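Local coordinates for Ice-binding protein (PDB 3WP9) that binds to the surface of ice crystals and inhibits their growth, and also keeps larger ice grains from growing at the expense of smaller ones, at residues F14-K19 against V207-N212; T171-Y176 against T193-N198; I189-G194 against N212-P217. All blocks are in the same frame, centred on the assembly; numbering follows the deposited sequence.

Interaction 1 (F14-K19 against V207-N212); sequences FTILSK and VTLQKN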
loop_
_atom_site.group_PDB
_atom_site.type_symbol
_atom_site.label_atom_id
_atom_site.label_comp_id
_atom_site.label_asym_id
_atom_site.label_seq_id
_atom_site.Cartn_x
_atom_site.Cartn_y
_atom_site.Cartn_z
ATOM N N PHE A 14 9.260 -3.900 -3.669
ATOM C CA PHE A 14 9.302 -2.807 -2.665
ATOM C C PHE A 14 8.152 -2.873 -1.672
ATOM O O PHE A 14 6.984 -3.190 -2.028
ATOM C CB PHE A 14 9.274 -1.449 -3.382
ATOM C CG PHE A 14 10.528 -1.129 -4.131
ATOM C CD1 PHE A 14 11.590 -0.427 -3.526
ATOM C CD2 PHE A 14 10.709 -1.571 -5.454
ATOM C CE1 PHE A 14 12.758 -0.125 -4.190
ATOM C CE2 PHE A 14 11.885 -1.270 -6.147
ATOM C CZ PHE A 14 12.914 -0.541 -5.532
ATOM N N THR A 15 8.495 -2.567 -0.409
ATOM C CA THR A 15 7.510 -2.316 0.646
ATOM C C THR A 15 6.962 -0.874 0.668
ATOM O O THR A 15 5.726 -0.660 0.889
ATOM C CB THR A 15 8.098 -2.700 1.990
ATOM O OG1 THR A 15 8.409 -4.121 1.951
ATOM C CG2 THR A 15 7.075 -2.415 3.065
ATOM N N ILE A 16 7.863 0.029 0.250
ATOM C CA ILE A 16 7.445 1.462 -0.014
ATOM C C ILE A 16 8.155 1.879 -1.294
ATOM O O ILE A 16 9.384 1.777 -1.343
ATOM C CB ILE A 16 7.803 2.423 1.159
ATOM C CG1 ILE A 16 7.227 1.928 2.488
ATOM C CG2 ILE A 16 7.171 3.800 0.850
ATOM C CD1 ILE A 16 7.647 2.696 3.759
ATOM N N LEU A 17 7.397 2.415 -2.248
ATOM C CA LEU A 17 7.946 2.956 -3.488
ATOM C C LEU A 17 7.118 4.194 -3.695
ATOM O O LEU A 17 5.930 4.159 -3.625
ATOM C CB LEU A 17 7.740 1.985 -4.692
ATOM C CG LEU A 17 8.367 2.551 -6.008
ATOM C CD1 LEU A 17 9.879 2.708 -5.900
ATOM C CD2 LEU A 17 7.948 1.633 -7.140
ATOM N N SER A 18 7.778 5.315 -3.955
ATOM C CA SER A 18 7.072 6.551 -4.327
ATOM C C SER A 18 7.812 7.303 -5.435
ATOM O O SER A 18 9.010 6.986 -5.731
ATOM C CB SER A 18 6.963 7.482 -3.097
ATOM O OG SER A 18 8.237 8.022 -2.808
ATOM N N LYS A 19 7.179 8.364 -5.902
ATOM C CA LYS A 19 7.828 9.184 -6.960
ATOM C C LYS A 19 8.412 10.461 -6.454
ATOM O O LYS A 19 9.309 11.065 -7.107
ATOM C CB LYS A 19 6.819 9.511 -8.023
ATOM C CG LYS A 19 6.388 8.220 -8.730
ATOM C CD LYS A 19 5.528 8.400 -9.943
ATOM C CE LYS A 19 6.204 9.277 -10.982
ATOM N NZ LYS A 19 5.258 9.304 -12.148
ATOM N N VAL A 207 5.063 9.194 0.053
ATOM C CA VAL A 207 4.626 8.454 1.241
ATOM C C VAL A 207 5.055 9.168 2.533
ATOM O O VAL A 207 6.234 9.485 2.653
ATOM C CB VAL A 207 5.169 6.983 1.185
ATOM C CG1 VAL A 207 4.769 6.273 2.460
ATOM C CG2 VAL A 207 4.696 6.272 -0.087
ATOM N N THR A 208 4.141 9.350 3.493
ATOM C CA THR A 208 4.523 9.969 4.795
ATOM C C THR A 208 4.258 8.961 5.919
ATOM O O THR A 208 3.193 8.398 5.953
ATOM C CB THR A 208 3.793 11.359 4.995
ATOM O OG1 THR A 208 2.382 11.140 5.257
ATOM C CG2 THR A 208 3.926 12.272 3.690
ATOM N N LEU A 209 5.254 8.710 6.773
ATOM C CA LEU A 209 5.085 7.762 7.869
ATOM C C LEU A 209 5.247 8.516 9.173
ATOM O O LEU A 209 6.020 9.521 9.246
ATOM C CB LEU A 209 6.195 6.685 7.855
ATOM C CG LEU A 209 6.290 5.888 6.526
ATOM C CD1 LEU A 209 7.517 4.911 6.723
ATOM C CD2 LEU A 209 4.952 5.188 6.191
ATOM N N GLN A 210 4.564 8.015 10.206
ATOM C CA GLN A 210 4.723 8.579 11.529
ATOM C C GLN A 210 4.806 7.401 12.493
ATOM O O GLN A 210 3.783 6.833 12.823
ATOM C CB GLN A 210 3.579 9.502 11.982
ATOM C CG GLN A 210 3.501 10.727 11.148
ATOM C CD GLN A 210 2.226 11.541 11.485
ATOM O OE1 GLN A 210 1.456 11.215 12.422
ATOM N NE2 GLN A 210 1.931 12.508 10.625
ATOM N N LYS A 211 6.018 7.113 12.991
ATOM C CA LYS A 211 6.192 6.028 14.003
ATOM C C LYS A 211 5.447 4.697 13.633
ATOM O O LYS A 211 4.615 4.224 14.403
ATOM C CB LYS A 211 5.819 6.490 15.397
ATOM C CG LYS A 211 6.623 7.746 15.784
ATOM C CD LYS A 211 6.267 8.228 17.162
ATOM C CE LYS A 211 7.230 9.290 17.674
ATOM N NZ LYS A 211 6.589 10.075 18.792
ATOM N N ASN A 212 5.687 4.184 12.425
ATOM C CA ASN A 212 4.871 3.038 11.973
ATOM C C ASN A 212 5.755 1.777 11.857
ATOM O O ASN A 212 6.944 1.853 11.876
ATOM C CB ASN A 212 4.324 3.284 10.584
ATOM C CG ASN A 212 3.466 4.564 10.534
ATOM O OD1 ASN A 212 3.765 5.510 9.740
ATOM N ND2 ASN A 212 2.375 4.556 11.311
#
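Ile16 and Val207 meet across the inside of the protein through their methyl groups. The CG2 methyl of Ile16, anti to its backbone N, lies 3.6 Å from Val207 CG2 and also approaches Val207 CB and CG1 at 3.8 Å each, so it is set against the branched end of the valine as a whole. The other branch of Ile16 runs a different way: its CD1 meets Leu209 CD1 tip to tip at 3.7 Å. One isoleucine thus spans two inward-pointing residues of strand 207-210. Packing eases toward Ser18, whose CB is 4.0 Å from Val207 CG2; its hydroxyl turns to Thr36 OG1 and Gly21 O instead. Leu17 points away from 207-212 and touches Leu74 and Ala77 of helix 71-89. The outward side of the second segment is the more exposed one. Thr208, Gln210 and Lys211 have no contact with 14-19, the first two being partly exposed and the lysine exposed. Within the turn, Gln210 N donates to Asn212 OD1 at 2.7 Å, from 43° above the carbonyl plane. All five touching residues are buried, and the two strands belong to different parallel sheets, so this apolar packing between walls is the core filling of a right-handed beta-helix.

Interaction 2 (T171-Y176 against T193-N198); sequences TALGTY and TGTTVN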
loop_
_atom_site.group_PDB
_atom_site.type_symbol
_atom_site.label_atom_id
_atom_site.label_comp_id
_atom_site.label_asym_id
_atom_site.label_seq_id
_atom_site.Cartn_x
_atom_site.Cartn_y
_atom_site.Cartn_z
ATOM N N THR A 171 -4.568 8.255 0.063
ATOM C CA THR A 171 -4.870 7.252 1.147
ATOM C C THR A 171 -4.326 7.843 2.473
ATOM O O THR A 171 -3.150 8.267 2.497
ATOM C CB THR A 171 -4.109 5.998 0.808
ATOM O OG1 THR A 171 -4.635 5.487 -0.412
ATOM C CG2 THR A 171 -4.363 4.965 1.909
ATOM N N ALA A 172 -5.165 7.911 3.515
ATOM C CA ALA A 172 -4.776 8.456 4.814
ATOM C C ALA A 172 -5.262 7.433 5.863
ATOM O O ALA A 172 -6.441 7.238 6.018
ATOM C CB ALA A 172 -5.366 9.865 5.058
ATOM N N LEU A 173 -4.305 6.908 6.604
ATOM C CA LEU A 173 -4.641 5.982 7.699
ATOM C C LEU A 173 -4.375 6.714 9.005
ATOM O O LEU A 173 -3.335 7.413 9.156
ATOM C CB LEU A 173 -3.700 4.780 7.542
ATOM C CG LEU A 173 -3.578 4.106 6.145
ATOM C CD1 LEU A 173 -2.689 2.877 6.288
ATOM C CD2 LEU A 173 -4.971 3.746 5.649
ATOM N N GLY A 174 -5.287 6.532 9.940
ATOM C CA GLY A 174 -5.297 7.166 11.255
ATOM C C GLY A 174 -4.208 6.579 12.163
ATOM O O GLY A 174 -3.242 5.971 11.701
ATOM N N THR A 175 -4.358 6.894 13.452
ATOM C CA THR A 175 -3.351 6.470 14.419
ATOM C C THR A 175 -3.708 5.107 15.023
ATOM O O THR A 175 -4.855 4.779 15.215
ATOM C CB THR A 175 -3.235 7.448 15.554
ATOM O OG1 THR A 175 -4.491 7.705 16.206
ATOM C CG2 THR A 175 -2.627 8.857 15.036
ATOM N N TYR A 176 -2.658 4.403 15.374
ATOM C CA TYR A 176 -2.793 3.127 16.112
ATOM C C TYR A 176 -3.788 2.163 15.425
ATOM O O TYR A 176 -4.565 1.444 16.064
ATOM C CB TYR A 176 -3.092 3.405 17.579
ATOM C CG TYR A 176 -2.018 4.248 18.205
ATOM C CD1 TYR A 176 -0.768 3.707 18.452
ATOM C CD2 TYR A 176 -2.266 5.585 18.534
ATOM C CE1 TYR A 176 0.269 4.484 19.018
ATOM C CE2 TYR A 176 -1.275 6.348 19.118
ATOM C CZ TYR A 176 -0.034 5.815 19.328
ATOM O OH TYR A 176 0.911 6.601 19.920
ATOM N N THR A 193 0.436 8.157 13.384
ATOM C CA THR A 193 1.290 7.626 14.467
ATOM C C THR A 193 0.899 6.214 14.921
ATOM O O THR A 193 -0.281 5.967 15.276
ATOM C CB THR A 193 1.072 8.540 15.682
ATOM O OG1 THR A 193 1.376 9.897 15.295
ATOM C CG2 THR A 193 1.932 8.118 16.874
ATOM N N GLY A 194 1.912 5.334 14.900
ATOM C CA GLY A 194 1.738 4.028 15.535
ATOM C C GLY A 194 1.071 2.952 14.733
ATOM O O GLY A 194 1.049 1.744 15.153
ATOM N N THR A 195 0.552 3.284 13.556
ATOM C CA THR A 195 -0.162 2.304 12.760
ATOM C C THR A 195 0.767 1.236 12.155
ATOM O O THR A 195 1.936 1.472 11.861
ATOM C CB THR A 195 -0.951 3.081 11.671
ATOM O OG1 THR A 195 -2.008 3.743 12.362
ATOM C CG2 THR A 195 -1.522 2.226 10.509
ATOM N N THR A 196 0.171 0.045 11.981
ATOM C CA THR A 196 0.904 -1.021 11.324
ATOM C C THR A 196 0.278 -1.299 9.949
ATOM O O THR A 196 -0.980 -1.262 9.787
ATOM C CB THR A 196 0.659 -2.304 12.121
ATOM O OG1 THR A 196 1.272 -2.134 13.396
ATOM C CG2 THR A 196 1.306 -3.545 11.389
ATOM N N VAL A 197 1.160 -1.479 8.968
ATOM C CA VAL A 197 0.663 -1.859 7.682
ATOM C C VAL A 197 1.359 -3.210 7.293
ATOM O O VAL A 197 2.565 -3.300 7.337
ATOM C CB VAL A 197 1.035 -0.813 6.608
ATOM C CG1 VAL A 197 0.677 -1.375 5.215
ATOM C CG2 VAL A 197 0.332 0.509 6.959
ATOM N N ASN A 198 0.563 -4.205 6.903
ATOM C CA ASN A 198 1.125 -5.395 6.261
ATOM C C ASN A 198 0.718 -5.337 4.811
ATOM O O ASN A 198 -0.480 -5.476 4.484
ATOM C CB ASN A 198 0.489 -6.640 6.906
ATOM C CG ASN A 198 0.970 -6.832 8.331
ATOM O OD1 ASN A 198 2.161 -6.918 8.578
ATOM N ND2 ASN A 198 0.018 -6.829 9.299
#
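Segments 171-176 and 193-198 come together where one coil follows another, with CA atoms 4.8 Å apart for Thr175 and Thr193 and 4.3 Å apart for Tyr176 and Thr195. The touching parts run in directions 107° apart, from CA 173 to 176 and from CA 193 to 197, so they do not pair as strands. One backbone bond joins them: Tyr176 N donates to Thr193 O at 2.8 Å and 153°. That same oxygen lies 3.7 Å above the plane of the Tyr176 ring, over its centre. The ring runs beside the Thr193 side chain, pointing the same way, with OH 3.6 Å from Thr193 CG2. Gly194 has a positive phi (84°), and a side chain there would clash with Tyr176 CE1. These turns link successive sheets of the right-handed beta-helix, and 193-196 match the T-A/G-X-T/N ice-binding motif, in which Thr193 probably contacts ice. Thr195 works through its hydroxyl: OG1, set anti to the carbonyl carbon and beside the backbone N, donates to Gly174 O at 2.6 Å and is also hydrogen-bonded to Ala177 N. A valine here would probably leave Gly174 O and Ala177 N without this shared partner, and the turn less firmly tied. Deeper in, the Leu173 and Val197 side chains cross at about a right angle, Leu173 CD1 lying 3.9 Å from Val197 CG2.

Interaction 3 (I189-G194 against N212-P217); sequences ISVNTG and NTINAP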
loop_
_atom_site.group_PDB
_atom_site.type_symbol
_atom_site.label_atom_id
_atom_site.label_comp_id
_atom_site.label_asym_id
_atom_site.label_seq_id
_atom_site.Cartn_x
_atom_site.Cartn_y
_atom_site.Cartn_z
ATOM N N ILE A 189 0.311 8.715 0.105
ATOM C CA ILE A 189 -0.140 7.763 1.137
ATOM C C ILE A 189 0.383 8.290 2.447
ATOM O O ILE A 189 1.606 8.443 2.584
ATOM C CB ILE A 189 0.347 6.288 0.880
ATOM C CG1 ILE A 189 -0.175 5.763 -0.462
ATOM C CG2 ILE A 189 -0.054 5.365 2.075
ATOM C CD1 ILE A 189 0.599 4.494 -0.915
ATOM N N SER A 190 -0.538 8.568 3.414
ATOM C CA SER A 190 -0.145 9.106 4.683
ATOM C C SER A 190 -0.525 8.047 5.726
ATOM O O SER A 190 -1.686 7.621 5.727
ATOM C CB SER A 190 -0.962 10.437 4.932
ATOM O OG SER A 190 -0.864 10.837 6.270
ATOM N N VAL A 191 0.440 7.762 6.622
ATOM C CA VAL A 191 0.179 6.742 7.664
ATOM C C VAL A 191 0.470 7.483 9.007
ATOM O O VAL A 191 1.549 7.997 9.180
ATOM C CB VAL A 191 1.088 5.542 7.474
ATOM C CG1 VAL A 191 0.577 4.425 8.383
ATOM C CG2 VAL A 191 1.026 5.048 6.051
ATOM N N ASN A 192 -0.514 7.595 9.876
ATOM C CA ASN A 192 -0.366 8.343 11.120
ATOM C C ASN A 192 0.189 7.502 12.280
ATOM O O ASN A 192 0.383 6.214 12.161
ATOM C CB ASN A 192 -1.643 9.117 11.406
ATOM C CG ASN A 192 -1.668 10.462 10.664
ATOM O OD1 ASN A 192 -0.730 10.824 9.955
ATOM N ND2 ASN A 192 -2.746 11.231 10.914
ATOM N N THR A 193 0.436 8.157 13.384
ATOM C CA THR A 193 1.290 7.626 14.467
ATOM C C THR A 193 0.899 6.214 14.921
ATOM O O THR A 193 -0.281 5.967 15.276
ATOM C CB THR A 193 1.072 8.540 15.682
ATOM O OG1 THR A 193 1.376 9.897 15.295
ATOM C CG2 THR A 193 1.932 8.118 16.874
ATOM N N GLY A 194 1.912 5.334 14.900
ATOM C CA GLY A 194 1.738 4.028 15.535
ATOM C C GLY A 194 1.071 2.952 14.733
ATOM O O GLY A 194 1.049 1.744 15.153
ATOM N N ASN A 212 5.687 4.184 12.425
ATOM C CA ASN A 212 4.871 3.038 11.973
ATOM C C ASN A 212 5.755 1.777 11.857
ATOM O O ASN A 212 6.944 1.853 11.876
ATOM C CB ASN A 212 4.324 3.284 10.584
ATOM C CG ASN A 212 3.466 4.564 10.534
ATOM O OD1 ASN A 212 3.765 5.510 9.740
ATOM N ND2 ASN A 212 2.375 4.556 11.311
ATOM N N THR A 213 5.012 0.696 11.767
ATOM C CA THR A 213 5.638 -0.598 11.417
ATOM C C THR A 213 5.029 -0.932 10.088
ATOM O O THR A 213 3.803 -1.103 9.960
ATOM C CB THR A 213 5.172 -1.616 12.411
ATOM O OG1 THR A 213 5.618 -1.237 13.730
ATOM C CG2 THR A 213 5.778 -3.021 12.041
ATOM N N ILE A 214 5.873 -0.978 9.061
ATOM C CA ILE A 214 5.440 -1.274 7.749
ATOM C C ILE A 214 6.131 -2.592 7.317
ATOM O O ILE A 214 7.383 -2.596 7.193
ATOM C CB ILE A 214 5.804 -0.144 6.747
ATOM C CG1 ILE A 214 5.373 1.281 7.284
ATOM C CG2 ILE A 214 5.223 -0.446 5.371
ATOM C CD1 ILE A 214 3.907 1.600 7.420
ATOM N N ASN A 215 5.304 -3.629 7.075
ATOM C CA ASN A 215 5.876 -4.969 6.737
ATOM C C ASN A 215 5.504 -5.417 5.337
ATOM O O ASN A 215 4.307 -5.357 4.977
ATOM C CB ASN A 215 5.278 -6.007 7.669
ATOM C CG ASN A 215 5.556 -5.762 9.141
ATOM O OD1 ASN A 215 6.670 -5.449 9.513
ATOM N ND2 ASN A 215 4.548 -5.936 9.973
ATOM N N ALA A 216 6.488 -5.915 4.560
ATOM C CA ALA A 216 6.095 -6.574 3.321
ATOM C C ALA A 216 5.096 -7.715 3.653
ATOM O O ALA A 216 5.170 -8.330 4.732
ATOM C CB ALA A 216 7.291 -7.110 2.576
ATOM N N PRO A 217 4.099 -7.960 2.774
ATOM C CA PRO A 217 3.058 -8.970 3.033
ATOM C C PRO A 217 3.621 -10.369 2.746
ATOM O O PRO A 217 4.481 -10.546 1.904
ATOM C CB PRO A 217 1.949 -8.607 2.040
ATOM C CG PRO A 217 2.710 -7.936 0.911
ATOM C CD PRO A 217 3.946 -7.309 1.451
HETATM O O HOH W 1 3.173 -0.134 14.656
#
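The ND2 of Asn212 is gripped by two backbone carbonyls, Asn192 O and Thr195 O, both from the turn of the preceding coil. Within the two segments the bond from Asn212 ND2 to Asn192 O measures 2.7 Å, with an N-H...acceptor angle of 146°. The accepting oxygen lies only 5° out of the amide plane of Asn212, so it sits in that plane although the bond is bent, whereas seen from the other partner the donor stands 43° above the carbonyl plane of Asn192. CG of Asn212 is anti to its own carbonyl carbon, beside the backbone N, and the amide beyond it reaches the neighbouring turn. Val191 limits the amide from the interior side: its CG1 lies 3.4 Å from Asn212 ND2 and 3.6 Å from Asn212 CG, the two side chains crossing obliquely. This buried amide therefore combines polar bonds with a valine methyl beside it. The contact joins strand 189-191 of one parallel sheet to strand 213-215 of another, at a corner between two faces of the right-handed beta-helix, where a side chain from one coil bonds back to the turn of the preceding coil. Farther inward Val191 CG1 and Ile214 CD1 come within 4.5 Å, a loose apolar contact; Ile214 also touches Leu209 and Val197, which join it to the core. On the outer side, where Gly194 of the probable ice-binding motif and Thr213 are both partly exposed, the link passes through water. One water donates to Gly194 O at 2.9 Å and is hydrogen-bonded to Thr213 OG1 at 2.8 Å, tying Thr213 to the turn that Asn212 holds directly.

How the interactions relate
Interaction 1 is a buried contact made of methyl groups, whereas interactions 2 and 3 are partly buried and use polar bonds at the corners between sheets. The strands 171-173, 189-191 and 207-210 are successive members of one parallel sheet, and 196-198 and 213-215 are neighbours in another, so interactions 2 and 3 place the same kind of corner one coil apart. They share Thr193 and Gly194, and the backbone of Val197 pairs with Asn215. Interactions 1 and 3 share Asn212 and are joined by backbone bonds of Thr208 to Ile189 and Val191. Chemistry thus changes from hydroxyl and amide bonds at the turns to hydrocarbon packing inside.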